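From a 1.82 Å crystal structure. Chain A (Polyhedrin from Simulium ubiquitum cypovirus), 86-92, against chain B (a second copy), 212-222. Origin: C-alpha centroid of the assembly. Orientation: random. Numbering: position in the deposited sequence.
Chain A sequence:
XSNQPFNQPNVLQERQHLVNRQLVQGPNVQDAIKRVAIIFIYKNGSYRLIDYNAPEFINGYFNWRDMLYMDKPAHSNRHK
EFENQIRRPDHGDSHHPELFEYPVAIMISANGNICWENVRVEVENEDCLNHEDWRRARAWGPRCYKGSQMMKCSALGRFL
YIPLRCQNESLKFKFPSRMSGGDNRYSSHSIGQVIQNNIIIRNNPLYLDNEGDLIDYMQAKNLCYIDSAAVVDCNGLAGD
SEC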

# COMPACT_ATOMS: atom_id res chain seq x y z
N ILE A 86 5.05 -24.34 -5.31
CA ILE A 86 5.00 -24.05 -3.88
C ILE A 86 3.59 -23.69 -3.41
O ILE A 86 3.12 -24.22 -2.41
CB ILE A 86 5.95 -22.89 -3.51
CG1 ILE A 86 7.40 -23.27 -3.82
CG2 ILE A 86 5.80 -22.54 -2.04
CD1 ILE A 86 7.96 -24.35 -2.92
N ARG A 87 2.92 -22.80 -4.14
CA ARG A 87 1.62 -22.29 -3.70
C ARG A 87 0.43 -23.06 -4.28
O ARG A 87 -0.71 -22.83 -3.88
CB ARG A 87 1.48 -20.81 -4.06
CG ARG A 87 2.43 -19.90 -3.31
CD ARG A 87 2.19 -18.45 -3.67
NE ARG A 87 0.80 -18.06 -3.46
CZ ARG A 87 0.18 -17.10 -4.13
NH1 ARG A 87 0.82 -16.41 -5.07
NH2 ARG A 87 -1.09 -16.81 -3.87
N ARG A 88 0.70 -23.96 -5.22
CA ARG A 88 -0.35 -24.80 -5.77
C ARG A 88 0.23 -26.07 -6.39
O ARG A 88 0.22 -26.24 -7.61
CB ARG A 88 -1.21 -24.03 -6.79
CG ARG A 88 -0.44 -23.07 -7.69
CD ARG A 88 -1.40 -22.30 -8.60
NE ARG A 88 -2.15 -23.18 -9.49
CZ ARG A 88 -1.84 -23.41 -10.76
NH1 ARG A 88 -0.80 -22.81 -11.32
NH2 ARG A 88 -2.59 -24.23 -11.48
N PRO A 89 0.74 -26.97 -5.54
CA PRO A 89 1.25 -28.27 -5.99
C PRO A 89 0.13 -29.11 -6.59
O PRO A 89 -0.99 -29.04 -6.07
CB PRO A 89 1.77 -28.90 -4.70
CG PRO A 89 1.03 -28.21 -3.61
CD PRO A 89 0.85 -26.81 -4.09
N ASP A 90 0.39 -29.87 -7.65
CA ASP A 90 1.69 -29.92 -8.31
C ASP A 90 1.59 -29.28 -9.69
O ASP A 90 1.76 -29.95 -10.71
CB ASP A 90 2.13 -31.38 -8.47
CG ASP A 90 2.25 -32.10 -7.14
OD1 ASP A 90 2.97 -31.60 -6.25
OD2 ASP A 90 1.60 -33.16 -6.98
N HIS A 91 1.34 -27.97 -9.73
CA HIS A 91 1.02 -27.30 -10.99
C HIS A 91 2.15 -26.44 -11.55
O HIS A 91 1.92 -25.61 -12.43
CB HIS A 91 -0.24 -26.45 -10.83
CG HIS A 91 -1.46 -27.25 -10.50
ND1 HIS A 91 -1.83 -27.55 -9.21
CD2 HIS A 91 -2.39 -27.82 -11.31
CE1 HIS A 91 -2.95 -28.26 -9.23
NE2 HIS A 91 -3.31 -28.44 -10.49
N GLY A 92 3.36 -26.64 -11.05
CA GLY A 92 4.51 -25.89 -11.55
C GLY A 92 5.45 -26.74 -12.38
O GLY A 92 5.85 -27.82 -11.96
N GLY B 212 -10.13 -26.59 -14.90
CA GLY B 212 -9.89 -27.76 -14.08
C GLY B 212 -8.86 -27.48 -13.01
O GLY B 212 -9.05 -27.82 -11.84
N ASP B 213 -7.76 -26.84 -13.41
CA ASP B 213 -6.71 -26.46 -12.48
C ASP B 213 -7.23 -25.42 -11.48
O ASP B 213 -6.83 -25.41 -10.32
CB ASP B 213 -5.52 -25.88 -13.24
CG ASP B 213 -4.81 -26.93 -14.09
OD1 ASP B 213 -5.34 -28.06 -14.21
OD2 ASP B 213 -3.74 -26.63 -14.65
N LEU B 214 -8.13 -24.56 -11.94
CA LEU B 214 -8.70 -23.52 -11.09
C LEU B 214 -9.62 -24.12 -10.03
O LEU B 214 -9.54 -23.78 -8.85
CB LEU B 214 -9.46 -22.50 -11.93
CG LEU B 214 -10.19 -21.40 -11.16
CD1 LEU B 214 -9.25 -20.67 -10.21
CD2 LEU B 214 -10.84 -20.42 -12.13
N ILE B 215 -10.50 -25.03 -10.45
CA ILE B 215 -11.39 -25.70 -9.51
C ILE B 215 -10.57 -26.41 -8.45
O ILE B 215 -10.89 -26.37 -7.26
CB ILE B 215 -12.30 -26.73 -10.21
CG1 ILE B 215 -13.27 -26.04 -11.17
CG2 ILE B 215 -13.09 -27.53 -9.19
CD1 ILE B 215 -14.06 -27.00 -12.04
N ASP B 216 -9.50 -27.06 -8.88
CA ASP B 216 -8.59 -27.75 -7.97
C ASP B 216 -8.02 -26.80 -6.92
O ASP B 216 -7.97 -27.11 -5.73
CB ASP B 216 -7.46 -28.42 -8.77
CG ASP B 216 -6.62 -29.35 -7.92
OD1 ASP B 216 -5.68 -28.87 -7.26
OD2 ASP B 216 -6.89 -30.57 -7.93
N TYR B 217 -7.58 -25.62 -7.37
CA TYR B 217 -7.03 -24.61 -6.47
C TYR B 217 -8.06 -24.14 -5.45
O TYR B 217 -7.78 -24.08 -4.25
CB TYR B 217 -6.53 -23.40 -7.28
CG TYR B 217 -5.93 -22.29 -6.44
CD1 TYR B 217 -4.57 -22.29 -6.11
CD2 TYR B 217 -6.71 -21.23 -5.98
CE1 TYR B 217 -4.02 -21.27 -5.36
CE2 TYR B 217 -6.16 -20.21 -5.22
CZ TYR B 217 -4.82 -20.24 -4.92
OH TYR B 217 -4.27 -19.22 -4.16
N MET B 218 -9.25 -23.82 -5.93
CA MET B 218 -10.30 -23.30 -5.06
C MET B 218 -10.70 -24.34 -4.01
O MET B 218 -10.95 -24.01 -2.85
CB MET B 218 -11.51 -22.86 -5.88
CG MET B 218 -11.18 -21.76 -6.89
SD MET B 218 -10.51 -20.26 -6.13
CE MET B 218 -11.99 -19.58 -5.37
N GLN B 219 -10.74 -25.60 -4.42
CA GLN B 219 -11.06 -26.69 -3.51
C GLN B 219 -9.91 -26.96 -2.53
O GLN B 219 -10.15 -27.31 -1.37
CB GLN B 219 -11.43 -27.95 -4.29
CG GLN B 219 -12.75 -27.81 -5.04
CD GLN B 219 -13.18 -29.07 -5.76
OE1 GLN B 219 -12.36 -29.87 -6.19
NE2 GLN B 219 -14.49 -29.24 -5.90
N ALA B 220 -8.68 -26.79 -2.99
CA ALA B 220 -7.51 -26.96 -2.13
C ALA B 220 -7.45 -25.88 -1.05
O ALA B 220 -7.14 -26.16 0.10
CB ALA B 220 -6.24 -26.95 -2.96
N LYS B 221 -7.76 -24.64 -1.44
CA LYS B 221 -7.69 -23.51 -0.52
C LYS B 221 -9.03 -23.29 0.18
O LYS B 221 -9.15 -22.41 1.04
CB LYS B 221 -7.29 -22.24 -1.26
CG LYS B 221 -6.03 -22.36 -2.10
CD LYS B 221 -4.80 -22.71 -1.27
CE LYS B 221 -3.58 -22.87 -2.16
NZ LYS B 221 -2.34 -23.21 -1.40
N ASN B 222 -10.03 -24.08 -0.19
CA ASN B 222 -11.37 -23.96 0.38
C ASN B 222 -11.92 -22.54 0.25
O ASN B 222 -12.39 -21.94 1.22
CB ASN B 222 -11.38 -24.42 1.84
CG ASN B 222 -11.27 -25.93 1.97
OD1 ASN B 222 -12.25 -26.64 1.74
ND2 ASN B 222 -10.09 -26.41 2.31
O HOH W 1 -1.98 -19.91 -3.20
O HOH W 2 -4.36 -25.25 -9.34
O HOH W 3 -2.31 -24.32 -14.35

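Contacts between polar surfaces are often held by few direct hydrogen bonds and completed by water, and the packing of this chain A turn against a helix of chain B is a compact example. The one direct hydrogen bond across the contact runs from Lys B221 NZ to Arg A87 O, at 3.0 Å. Its acceptor lies where the chain A helix gives out: Arg A88 is the first residue to leave helical phi/psi, and the carbonyl before it is free to receive a lysine that reaches across with its last two torsions both t.

Water carries much of the remaining polar contact. Water 1 accepts from Tyr B217 OH at 2.6 Å and donates to Arg A87 O at 3.3 Å, so that this carbonyl is shared by the lysine and the solvent bridge. The guanidinium of Arg A88 uses NH2 twice, giving to water 2 at 3.0 Å and to water 3 at 2.9 Å; these waters donate in turn to Asp B213 O and Asp B213 OD2, each at 2.7 Å. The charges themselves stay farther apart, with Arg A88 NH2 4.1 Å from Asp B213 OD2, beyond a salt bridge.

Van der Waals packing fills in around this network. Arg A88 CB meets the edge of the Tyr B217 ring, 3.8 Å from Tyr B217 CD1, where the two backbones also come near each other. Farther along, His A91 is held by its own turn: both His A91 ND1 and His A91 N donate to Arg A88 O, at 2.9 and 3.0 Å. So anchored, the imidazole presents its edge to Asp B216, with His A91 CE1 3.4 Å from Asp B216 OD1, while His A91 CD2 lies 3.8 Å from Asp B213 CG.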